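Nicotinate phosphoribosyltransferase (Vibrio cholerae, PDB 4HL7) probably catalyses the ATP-assisted formation of nicotinate beta-D-ribonucleotide from nicotinate and 5-phospho-alpha-D-ribose 1-diphosphate, a step of NAD(+) biosynthesis. Local coordinates at residues 73-76 / 77-81. Sequence-based numbering, arbitrary orientation.
Sequences ADIH and YLTQH
T79 and I75, one turn apart in the helix 72-81 of the N-terminal domain, share the one side-chain hydrogen bond that joins 73-76 to 77-81. The hydroxyl OG1 of T79 donates to the carbonyl O of I75 at 3.0 Å, coming in above the carbonyl plane, 41° out of it, the familiar bond of a helical threonine or serine to the carbonyl four residues earlier. A chi1 of -67° sets OG1 beside its own backbone N and turns it back down the helix, while CG2 lies anti to that N. The same I75 O also takes the backbone N-H of T79, at 2.8 Å from N, so a single oxygen is gripped by two donors of one residue.

The other bonds are the i to i+4 pattern of an alpha-helix: Y77 N to A73 O at 3.0 Å, L78 N to D74 O at 3.1 Å and Q80 N to H76 O at 3.2 Å. Within 77-81, H81 N continues it to Y77 O.

Van der Waals contact between the two segments is mainly that of side-chain carbons with carbonyl oxygens. D74 O meets Y77 CB at 3.4 Å and lies near the plane of the tyrosine ring, at its edge; L78 CG approaches the same oxygen to 3.5 Å.

The buried side is shared between helix 216-222, met by Y77 and L78, where R220 forms a salt bridge with D74 OD1, and helix 87-93, whose L90 touches I75, L78 and T79; H76 and Q80 are exposed. Chemically, then, backbone bonding holds these turns of helix together, and the threonine hydroxyl has its donor satisfied within its own helix, while its oxygen could still accept from solvent.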
loop_
_atom_site.group_PDB
_atom_site.type_symbol
_atom_site.label_atom_id
_atom_site.label_comp_id
_atom_site.label_asym_id
_atom_site.label_seq_id
_atom_site.Cartn_x
_atom_site.Cartn_y
_atom_site.Cartn_z
ATOM N N ALA A 73 6.234 9.235 23.187
ATOM C CA ALA A 73 7.284 8.485 22.575
ATOM C C ALA A 73 7.070 8.231 21.086
ATOM O O ALA A 73 8.051 8.190 20.336
ATOM C CB ALA A 73 7.517 7.164 23.294
ATOM N N ASP A 74 5.817 8.013 20.658
ATOM C CA ASP A 74 5.545 7.882 19.231
ATOM C C ASP A 74 5.869 9.187 18.546
ATOM O O ASP A 74 6.425 9.213 17.424
ATOM C CB ASP A 74 4.068 7.575 18.986
ATOM C CG ASP A 74 3.648 6.199 19.518
ATOM O OD1 ASP A 74 4.506 5.325 19.700
ATOM O OD2 ASP A 74 2.455 6.035 19.799
ATOM N N ILE A 75 5.441 10.279 19.163
ATOM C CA ILE A 75 5.625 11.615 18.564
ATOM C C ILE A 75 7.117 11.990 18.503
ATOM O O ILE A 75 7.597 12.542 17.462
ATOM C CB ILE A 75 4.796 12.700 19.270
ATOM C CG1 ILE A 75 3.300 12.325 19.247
ATOM C CG2 ILE A 75 4.942 14.052 18.559
ATOM C CD1 ILE A 75 2.683 12.306 17.870
ATOM N N HIS A 76 7.834 11.694 19.580
ATOM C CA HIS A 76 9.296 11.885 19.658
ATOM C C HIS A 76 9.951 11.092 18.552
ATOM O O HIS A 76 10.868 11.590 17.854
ATOM C CB HIS A 76 9.869 11.442 21.022
ATOM C CG HIS A 76 9.470 12.350 22.206
ATOM N ND1 HIS A 76 9.295 13.712 22.080
ATOM C CD2 HIS A 76 9.225 12.048 23.572
ATOM C CE1 HIS A 76 8.962 14.244 23.302
ATOM N NE2 HIS A 76 8.913 13.232 24.207
ATOM N N TYR A 77 9.489 9.858 18.336
ATOM C CA TYR A 77 10.058 9.030 17.257
ATOM C C TYR A 77 9.863 9.716 15.884
ATOM O O TYR A 77 10.808 9.851 15.105
ATOM C CB TYR A 77 9.463 7.591 17.238
ATOM C CG TYR A 77 9.873 6.853 15.965
ATOM C CD1 TYR A 77 8.988 6.727 14.885
ATOM C CD2 TYR A 77 11.163 6.337 15.839
ATOM C CE1 TYR A 77 9.383 6.111 13.692
ATOM C CE2 TYR A 77 11.568 5.705 14.658
ATOM C CZ TYR A 77 10.677 5.592 13.598
ATOM O OH TYR A 77 11.077 4.974 12.442
ATOM N N LEU A 78 8.665 10.190 15.597
ATOM C CA LEU A 78 8.462 10.837 14.316
ATOM C C LEU A 78 9.234 12.162 14.206
ATOM O O LEU A 78 9.659 12.560 13.121
ATOM C CB LEU A 78 6.978 11.133 14.072
ATOM C CG LEU A 78 6.101 9.857 13.948
ATOM C CD1 LEU A 78 4.656 10.315 13.771
ATOM C CD2 LEU A 78 6.563 9.030 12.746
ATOM N N THR A 79 9.320 12.893 15.304
ATOM C CA THR A 79 10.087 14.126 15.277
ATOM C C THR A 79 11.514 13.902 14.758
ATOM O O THR A 79 11.990 14.667 13.924
ATOM C CB THR A 79 10.143 14.759 16.684
ATOM O OG1 THR A 79 8.835 15.185 17.015
ATOM C CG2 THR A 79 11.099 15.996 16.690
ATOM N N GLN A 80 12.187 12.897 15.301
ATOM C CA GLN A 80 13.580 12.551 14.963
ATOM C C GLN A 80 13.715 11.825 13.625
ATOM O O GLN A 80 14.567 12.179 12.788
ATOM C CB GLN A 80 14.204 11.685 16.062
ATOM C CG GLN A 80 15.623 11.205 15.719
ATOM C CD GLN A 80 16.423 10.711 16.928
ATOM O OE1 GLN A 80 16.022 10.884 18.085
ATOM N NE2 GLN A 80 17.577 10.135 16.661
ATOM N N HIS A 81 12.866 10.818 13.407
ATOM C CA HIS A 81 13.059 9.929 12.271
ATOM C C HIS A 81 12.220 10.207 11.057
ATOM O O HIS A 81 12.416 9.585 10.005
ATOM C CB HIS A 81 12.990 8.472 12.709
ATOM C CG HIS A 81 14.038 8.119 13.732
ATOM N ND1 HIS A 81 15.276 7.685 13.390
ATOM C CD2 HIS A 81 14.030 8.237 15.117
ATOM C CE1 HIS A 81 16.007 7.468 14.517
ATOM N NE2 HIS A 81 15.250 7.811 15.570
#